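Local coordinates for protein Gp26 (Listeria phage P40, PDB 4JZ5) that probably cleaves the glycan strands of the Listeria cell-wall peptidoglycan, being the catalytic domain of a phage endolysin of glycosyl hydrolase family 25, at residues V23-I28 and F46-S51; F76-Y81 and T112-D117; G144-L149 and K165-W170. All coordinates share one frame; numbering follows the deposited sequence. Where two conformers were deposited one is given.

Interaction 1. Residues V23-I28 and F46-S51; sequences VLVLDI and FVVIRS
Leu26 and Ile28 hold segment 46-51 by a ladder of backbone hydrogen bonds, a worked example of the parallel strand pairing from which the barrel-like sheet of family 25 glycosyl hydrolases is built. The strand axes come within 4.6 Å and diverge by only 15°. As expected of a parallel pair, one residue in two on strand 25-28 does the bonding: Leu26 N donates to Phe46 O (3.1 Å) and Leu26 O accepts from Val48 N, while Ile28 N donates to Val48 O and Ile28 O accepts from Arg50 N, these last three bonds all spanning 2.9 Å. Weaker C-H contacts fill in between the rungs; Asp27 CA sits 3.0 Å from Val48 O, which also receives Ile28 N.

Apolar contacts differ on the two faces. Where Leu26, Ile28, Val47 and Ile49 project, helix 62-72 packs on the sheet through Leu69 and His65. With chi1 at 62°, Ile28 has CG1 between its backbone N and carbonyl carbon, and this branch meets both Ile49 CG2 (3.7 Å) and Val47 CG1 (3.9 Å). On the other face Val25 lies beside Phe46, its CG1 at the edge of the ring and its CG2 against Phe46 CB.

Polar side chains leave the contact. Arg50 NE makes a salt bridge with Asp59. Of the Asp27 side chain, CB is what meets Val48, 3.4 Å from Val48 O, while the carboxylate turns away, close to Asp208, and its OD1 takes hydrogen bonds from Gln193 NE2 and Asn210 ND2.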
# COMPACT_ATOMS: atom_id res chain seq x y z
N VAL A 23 -9.85 -11.04 9.13
CA VAL A 23 -9.75 -9.66 8.68
C VAL A 23 -9.22 -9.64 7.23
O VAL A 23 -8.26 -10.33 6.91
CB VAL A 23 -8.82 -8.89 9.62
CG1 VAL A 23 -8.51 -7.53 9.05
CG2 VAL A 23 -9.47 -8.77 11.01
N LEU A 24 -9.84 -8.83 6.38
CA LEU A 24 -9.49 -8.75 4.97
C LEU A 24 -9.24 -7.30 4.57
O LEU A 24 -10.11 -6.44 4.70
CB LEU A 24 -10.61 -9.32 4.12
CG LEU A 24 -10.37 -9.26 2.61
CD1 LEU A 24 -9.09 -9.98 2.21
CD2 LEU A 24 -11.57 -9.84 1.88
N VAL A 25 -8.03 -7.05 4.07
CA VAL A 25 -7.63 -5.76 3.53
C VAL A 25 -7.20 -6.01 2.09
O VAL A 25 -6.46 -6.95 1.82
CB VAL A 25 -6.47 -5.18 4.37
CG1 VAL A 25 -5.85 -3.97 3.67
CG2 VAL A 25 -6.95 -4.84 5.79
N LEU A 26 -7.68 -5.19 1.16
CA LEU A 26 -7.27 -5.32 -0.24
C LEU A 26 -6.28 -4.25 -0.62
O LEU A 26 -6.27 -3.18 -0.02
CB LEU A 26 -8.48 -5.19 -1.17
CG LEU A 26 -9.62 -6.16 -0.97
CD1 LEU A 26 -10.69 -5.92 -2.02
CD2 LEU A 26 -9.12 -7.60 -0.99
N ASP A 27 -5.48 -4.51 -1.64
CA ASP A 27 -4.82 -3.43 -2.34
C ASP A 27 -5.11 -3.57 -3.82
O ASP A 27 -5.16 -4.68 -4.35
CB ASP A 27 -3.31 -3.35 -2.02
CG ASP A 27 -2.55 -4.59 -2.39
OD1 ASP A 27 -2.42 -5.48 -1.54
OD2 ASP A 27 -2.04 -4.63 -3.53
N ILE A 28 -5.37 -2.43 -4.47
CA ILE A 28 -5.80 -2.38 -5.86
C ILE A 28 -5.06 -1.27 -6.60
O ILE A 28 -4.47 -0.36 -6.00
CB ILE A 28 -7.33 -2.21 -5.99
CG1 ILE A 28 -7.79 -0.89 -5.36
CG2 ILE A 28 -8.05 -3.39 -5.38
CD1 ILE A 28 -9.27 -0.59 -5.55
N PHE A 46 -10.45 -2.40 4.86
CA PHE A 46 -9.61 -1.30 4.41
C PHE A 46 -9.11 -1.65 3.01
O PHE A 46 -8.96 -2.82 2.66
CB PHE A 46 -8.40 -1.14 5.35
CG PHE A 46 -7.64 0.15 5.19
CD1 PHE A 46 -8.13 1.31 5.75
CD2 PHE A 46 -6.43 0.20 4.53
CE1 PHE A 46 -7.44 2.52 5.63
CE2 PHE A 46 -5.74 1.41 4.42
CZ PHE A 46 -6.24 2.56 4.98
N VAL A 47 -8.85 -0.62 2.21
CA VAL A 47 -8.29 -0.79 0.87
C VAL A 47 -7.11 0.16 0.71
O VAL A 47 -7.20 1.32 1.08
CB VAL A 47 -9.34 -0.52 -0.22
CG1 VAL A 47 -8.74 -0.65 -1.62
CG2 VAL A 47 -10.52 -1.47 -0.07
N VAL A 48 -6.01 -0.33 0.15
CA VAL A 48 -4.89 0.52 -0.24
C VAL A 48 -4.87 0.61 -1.76
O VAL A 48 -4.92 -0.41 -2.44
CB VAL A 48 -3.54 -0.02 0.26
CG1 VAL A 48 -2.52 1.13 0.28
CG2 VAL A 48 -3.66 -0.64 1.64
N ILE A 49 -4.81 1.82 -2.31
CA ILE A 49 -4.81 2.00 -3.75
C ILE A 49 -3.49 2.55 -4.22
O ILE A 49 -2.85 3.35 -3.54
CB ILE A 49 -5.98 2.88 -4.24
CG1 ILE A 49 -5.81 4.35 -3.88
CG2 ILE A 49 -7.30 2.35 -3.70
CD1 ILE A 49 -6.97 5.22 -4.30
N ARG A 50 -3.07 2.14 -5.41
CA ARG A 50 -1.80 2.62 -5.97
C ARG A 50 -1.92 4.07 -6.41
O ARG A 50 -2.83 4.42 -7.16
CB ARG A 50 -1.36 1.76 -7.15
CG ARG A 50 0.08 2.06 -7.58
CD ARG A 50 0.62 1.04 -8.57
NE ARG A 50 0.05 1.24 -9.89
CZ ARG A 50 0.43 0.56 -10.97
NH1 ARG A 50 1.37 -0.37 -10.89
NH2 ARG A 50 -0.14 0.82 -12.14
N SER A 51 -0.97 4.90 -5.97
CA SER A 51 -0.96 6.31 -6.33
C SER A 51 -0.25 6.60 -7.64
O SER A 51 -0.69 7.46 -8.41
CB SER A 51 -0.27 7.11 -5.23
OG SER A 51 1.08 6.71 -5.02

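Interaction 2. Residues F76-Y81 and T112-D117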
# COMPACT_ATOMS: atom_id res chain seq x y z
N PHE A 76 -9.57 4.05 3.27
CA PHE A 76 -8.53 3.68 2.34
C PHE A 76 -7.26 4.49 2.53
O PHE A 76 -7.23 5.53 3.16
CB PHE A 76 -9.05 3.77 0.89
CG PHE A 76 -9.11 5.17 0.33
CD1 PHE A 76 -10.20 5.98 0.58
CD2 PHE A 76 -8.08 5.66 -0.46
CE1 PHE A 76 -10.26 7.27 0.08
CE2 PHE A 76 -8.13 6.94 -0.98
CZ PHE A 76 -9.23 7.75 -0.70
N GLY A 77 -6.21 3.95 1.95
CA GLY A 77 -4.90 4.58 1.91
C GLY A 77 -4.29 4.49 0.52
O GLY A 77 -4.90 3.95 -0.40
N LEU A 78 -3.07 4.99 0.38
CA LEU A 78 -2.36 5.03 -0.90
C LEU A 78 -1.01 4.36 -0.79
O LEU A 78 -0.36 4.46 0.26
CB LEU A 78 -2.07 6.46 -1.35
CG LEU A 78 -3.24 7.42 -1.42
CD1 LEU A 78 -2.75 8.77 -1.91
CD2 LEU A 78 -4.39 6.94 -2.27
N TYR A 79 -0.55 3.73 -1.87
CA TYR A 79 0.83 3.26 -1.92
C TYR A 79 1.48 3.70 -3.22
O TYR A 79 0.89 3.65 -4.30
CB TYR A 79 0.93 1.73 -1.74
CG TYR A 79 0.54 0.87 -2.93
CD1 TYR A 79 1.48 0.52 -3.89
CD2 TYR A 79 -0.75 0.38 -3.08
CE1 TYR A 79 1.15 -0.28 -4.98
CE2 TYR A 79 -1.09 -0.42 -4.17
CZ TYR A 79 -0.13 -0.75 -5.11
OH TYR A 79 -0.43 -1.53 -6.20
N HIS A 80 2.74 4.11 -3.11
CA HIS A 80 3.56 4.55 -4.22
C HIS A 80 4.54 3.46 -4.62
O HIS A 80 5.26 2.95 -3.77
CB HIS A 80 4.37 5.77 -3.80
CG HIS A 80 5.31 6.24 -4.85
ND1 HIS A 80 6.67 6.02 -4.86
CD2 HIS A 80 5.03 6.92 -5.98
CE1 HIS A 80 7.19 6.57 -5.95
NE2 HIS A 80 6.21 7.11 -6.65
N TYR A 81 4.58 3.12 -5.91
CA TYR A 81 5.53 2.14 -6.43
C TYR A 81 6.83 2.85 -6.77
O TYR A 81 6.90 3.64 -7.73
CB TYR A 81 4.96 1.41 -7.66
CG TYR A 81 5.85 0.26 -8.06
CD1 TYR A 81 6.97 0.47 -8.86
CD2 TYR A 81 5.63 -1.02 -7.58
CE1 TYR A 81 7.80 -0.58 -9.21
CE2 TYR A 81 6.46 -2.08 -7.94
CZ TYR A 81 7.55 -1.84 -8.72
OH TYR A 81 8.39 -2.88 -9.07
N THR A 112 -6.22 7.67 4.81
CA THR A 112 -5.80 7.69 6.21
C THR A 112 -4.42 7.09 6.46
O THR A 112 -3.97 7.06 7.59
CB THR A 112 -6.80 6.96 7.10
OG1 THR A 112 -6.95 5.63 6.65
CG2 THR A 112 -8.16 7.67 7.08
N PHE A 113 -3.75 6.62 5.42
CA PHE A 113 -2.44 5.99 5.58
C PHE A 113 -1.77 6.01 4.23
O PHE A 113 -2.44 5.90 3.20
CB PHE A 113 -2.59 4.55 6.10
CG PHE A 113 -1.60 4.17 7.17
CD1 PHE A 113 -0.29 3.84 6.86
CD2 PHE A 113 -1.99 4.16 8.50
CE1 PHE A 113 0.61 3.49 7.86
CE2 PHE A 113 -1.10 3.81 9.49
CZ PHE A 113 0.20 3.47 9.17
N LEU A 114 -0.44 6.11 4.22
CA LEU A 114 0.33 6.12 3.00
C LEU A 114 1.44 5.08 3.10
O LEU A 114 1.85 4.72 4.20
CB LEU A 114 0.94 7.51 2.76
CG LEU A 114 -0.06 8.67 2.74
CD1 LEU A 114 0.68 9.99 2.75
CD2 LEU A 114 -0.99 8.61 1.54
N PHE A 115 1.93 4.61 1.95
CA PHE A 115 2.96 3.58 1.93
C PHE A 115 3.96 3.78 0.81
O PHE A 115 3.62 4.18 -0.30
CB PHE A 115 2.34 2.20 1.71
CG PHE A 115 1.53 1.71 2.86
CD1 PHE A 115 2.14 1.03 3.90
CD2 PHE A 115 0.17 1.90 2.91
CE1 PHE A 115 1.40 0.56 4.97
CE2 PHE A 115 -0.56 1.43 3.99
CZ PHE A 115 0.06 0.77 5.01
N LEU A 116 5.21 3.45 1.13
CA LEU A 116 6.26 3.26 0.15
C LEU A 116 6.33 1.77 -0.20
O LEU A 116 6.60 0.94 0.68
CB LEU A 116 7.60 3.70 0.75
CG LEU A 116 8.84 3.41 -0.08
CD1 LEU A 116 8.73 4.02 -1.46
CD2 LEU A 116 10.09 3.93 0.62
N ASP A 117 6.11 1.44 -1.47
CA ASP A 117 6.26 0.08 -2.00
C ASP A 117 7.62 0.02 -2.67
O ASP A 117 7.84 0.65 -3.73
CB ASP A 117 5.11 -0.16 -2.99
CG ASP A 117 5.20 -1.46 -3.76
OD1 ASP A 117 6.27 -2.05 -3.85
OD2 ASP A 117 4.16 -1.88 -4.31
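Two first torsions bring Tyr79 and Asp117 alongside each other: chi1 of 76° sets the tyrosine ring between its backbone N and carbonyl carbon, and chi1 of 173° carries the carboxylate of Asp117 away from its own backbone N. Asp117 OD2 then lies 3.5 Å from Tyr79 CE1, with ring and carboxylate planes 37° apart. The same oxygen comes within 3.7 Å of Tyr81 CD2, approaching this second ring obliquely too. The carboxylate is thus bordered by two tyrosines, and Tyr81 reaches past it to hydrogen-bond Glu120 through OH. Asp117 is the last residue of its strand and Glu119 follows in the loop, a spacing consistent with the Asp-X-Glu signature of family 25 enzymes.

The backbones beneath run parallel. Thr112 N opens the ladder on Phe76 O (2.9 Å), Leu78 N follows on Phe113 O, and His80 N makes a nearly straight bond to Phe115 O (2.9 Å); Asp117 N closes it on His80 O. The bond from Phe115 N to Leu78 O is bent and weak. Gly77 CA lies 3.1 Å from Phe113 O.

On the face that carries Asp117, Tyr79 CB abuts Phe115 CB (3.8 Å). On the reverse face Leu78 and Leu114 lie side by side, Leu114 CD2 touching Leu78 CB at 3.8 Å. That second face is roofed by helices: helix 87-106, which links the two strands in a beta-alpha-beta unit, covers Leu78 and His80, and helix 128-143 covers Leu114 and Leu116, while strand 46-53 flanks strand 76-81.

Interaction 3. Residues G144-L149 and K165-W170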
# COMPACT_ATOMS: atom_id res chain seq x y z
N GLY A 144 1.84 14.94 7.49
CA GLY A 144 1.41 14.57 8.84
C GLY A 144 0.66 13.25 8.90
O GLY A 144 0.14 12.91 9.97
N VAL A 145 0.57 12.55 7.78
CA VAL A 145 -0.12 11.27 7.71
C VAL A 145 0.91 10.18 7.95
O VAL A 145 2.08 10.33 7.59
CB VAL A 145 -0.79 11.11 6.32
CG1 VAL A 145 -1.47 9.75 6.17
CG2 VAL A 145 -1.79 12.23 6.11
N LYS A 146 0.49 9.08 8.57
CA LYS A 146 1.42 7.97 8.78
C LYS A 146 1.83 7.33 7.46
O LYS A 146 1.06 7.26 6.50
CB LYS A 146 0.80 6.91 9.69
CG LYS A 146 0.58 7.41 11.11
CD LYS A 146 0.13 6.30 12.03
CE LYS A 146 -0.08 6.78 13.45
NZ LYS A 146 1.17 7.25 14.10
N VAL A 147 3.08 6.87 7.42
CA VAL A 147 3.64 6.26 6.22
C VAL A 147 4.33 4.96 6.61
O VAL A 147 5.23 4.95 7.44
CB VAL A 147 4.68 7.19 5.56
CG1 VAL A 147 5.25 6.54 4.31
CG2 VAL A 147 4.06 8.53 5.22
N GLY A 148 3.91 3.87 5.97
CA GLY A 148 4.52 2.58 6.15
C GLY A 148 5.35 2.14 4.96
O GLY A 148 5.55 2.90 4.01
N LEU A 149 5.84 0.90 5.04
CA LEU A 149 6.80 0.36 4.09
C LEU A 149 6.34 -1.04 3.70
O LEU A 149 6.00 -1.84 4.56
CB LEU A 149 8.18 0.30 4.73
CG LEU A 149 9.31 -0.26 3.87
CD1 LEU A 149 9.56 0.56 2.63
CD2 LEU A 149 10.57 -0.36 4.72
N LYS A 165 12.86 3.45 9.55
CA LYS A 165 11.90 3.87 10.57
C LYS A 165 10.64 4.36 9.90
O LYS A 165 10.68 5.29 9.08
CB LYS A 165 12.50 4.98 11.41
CG LYS A 165 13.77 4.57 12.11
CD LYS A 165 14.41 5.76 12.82
CE LYS A 165 15.59 5.34 13.69
NZ LYS A 165 16.68 4.73 12.90
N HIS A 166 9.51 3.73 10.21
CA HIS A 166 8.25 4.06 9.56
C HIS A 166 7.12 3.53 10.42
O HIS A 166 7.34 2.96 11.49
CB HIS A 166 8.19 3.46 8.16
CG HIS A 166 8.31 1.98 8.18
ND1 HIS A 166 7.23 1.16 8.40
CD2 HIS A 166 9.39 1.18 8.15
CE1 HIS A 166 7.64 -0.08 8.47
NE2 HIS A 166 8.95 -0.10 8.31
N ASP A 167 5.89 3.69 9.93
CA ASP A 167 4.72 3.49 10.76
C ASP A 167 4.00 2.15 10.60
O ASP A 167 3.04 1.91 11.36
CB ASP A 167 3.73 4.62 10.52
CG ASP A 167 4.30 5.96 10.90
OD1 ASP A 167 4.79 6.06 12.05
OD2 ASP A 167 4.30 6.89 10.08
N LEU A 168 4.35 1.32 9.64
CA LEU A 168 3.65 0.05 9.47
C LEU A 168 4.39 -0.91 8.54
O LEU A 168 4.68 -0.57 7.41
CB LEU A 168 2.23 0.30 8.95
CG LEU A 168 1.24 -0.83 9.22
CD1 LEU A 168 -0.17 -0.26 9.45
CD2 LEU A 168 1.21 -1.83 8.09
N ARG A 169 4.68 -2.10 9.05
CA ARG A 169 5.36 -3.14 8.27
C ARG A 169 4.36 -3.95 7.45
O ARG A 169 3.59 -4.73 7.99
CB ARG A 169 6.10 -4.09 9.20
CG ARG A 169 7.18 -3.45 10.06
CD ARG A 169 7.63 -4.38 11.19
NE ARG A 169 8.24 -5.62 10.72
CZ ARG A 169 9.53 -5.80 10.48
NH1 ARG A 169 10.41 -4.82 10.66
NH2 ARG A 169 9.95 -6.98 10.06
N TRP A 170 4.41 -3.75 6.13
CA TRP A 170 3.52 -4.41 5.20
C TRP A 170 4.39 -5.39 4.40
O TRP A 170 5.21 -4.98 3.57
CB TRP A 170 2.85 -3.36 4.32
CG TRP A 170 1.82 -3.87 3.38
CD1 TRP A 170 1.29 -5.13 3.31
CD2 TRP A 170 1.18 -3.12 2.35
NE1 TRP A 170 0.36 -5.19 2.32
CE2 TRP A 170 0.28 -3.97 1.70
CE3 TRP A 170 1.30 -1.79 1.91
CZ2 TRP A 170 -0.49 -3.55 0.63
CZ3 TRP A 170 0.52 -1.38 0.85
CH2 TRP A 170 -0.35 -2.26 0.21
O HOH W 1 4.18 8.37 13.37
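Asp167 OD2 is gripped by two donors: Val147 N, 2.9 Å away on the lone pair turned from the other oxygen, and Lys140 NZ of helix 128-143, which forms a salt bridge. The first torsion of Asp167, with CG beside the backbone N at -62°, turns the carboxylate toward the backbone N of Val147. Its OD1 accepts from a water at 2.7 Å that is weakly bonded to Lys146 NZ, so the charged end of Lys146 is joined to OD1 through a weak water bridge, while its CB packs directly against OD2. The main chain answers in return, Asp167 N donating to Val147 O (2.9 Å) from well out of the carbonyl plane. One residue therefore holds Val147 at both its N and its O.

Beside this polar grip, His166 lays its ring across Leu149. Leu149 CB stands 3.6 Å from the ring centroid, 5° off the normal, a CH-pi contact over one face. Leu168 N donates to His166 ND1 (3.1 Å), which helps to fix the ring's rotation.

A short parallel pairing follows, a single bridge of Leu149 with Arg169, with Leu149 N bonded to Leu168 O and Trp170 N to Leu149 O (2.9 Å). Trp170 turns its ring away to meet Phe115 and Tyr150 edge-to-face, its NE1 bonded to Asn210. The contact pairs the two strands of a beta-alpha-beta crossover, strand 147-152 leading through helix 153-158 to strand 169-172, the repeating topology of a beta/alpha barrel.

In the fold
Followed from the N terminus, the three contacts come in series, each closing its own loop before the next opens. Interaction 1 closes a connection without helix or strand; interactions 2 and 3 each close a beta-alpha-beta unit, across helix 87-106 and helix 153-158 respectively. None nests within or crosses another, yet all lie on one curved sheet. Strands 46-53 and 76-81 join interactions 1 and 2, as in the bond of Ile49 N to Gly77 O, and strands 114-117 and 147-152 join interactions 2 and 3. The curl also brings distant ends together: Trp170 of interaction 3 reaches Asp27 and Val48 of interaction 1 across the inner face.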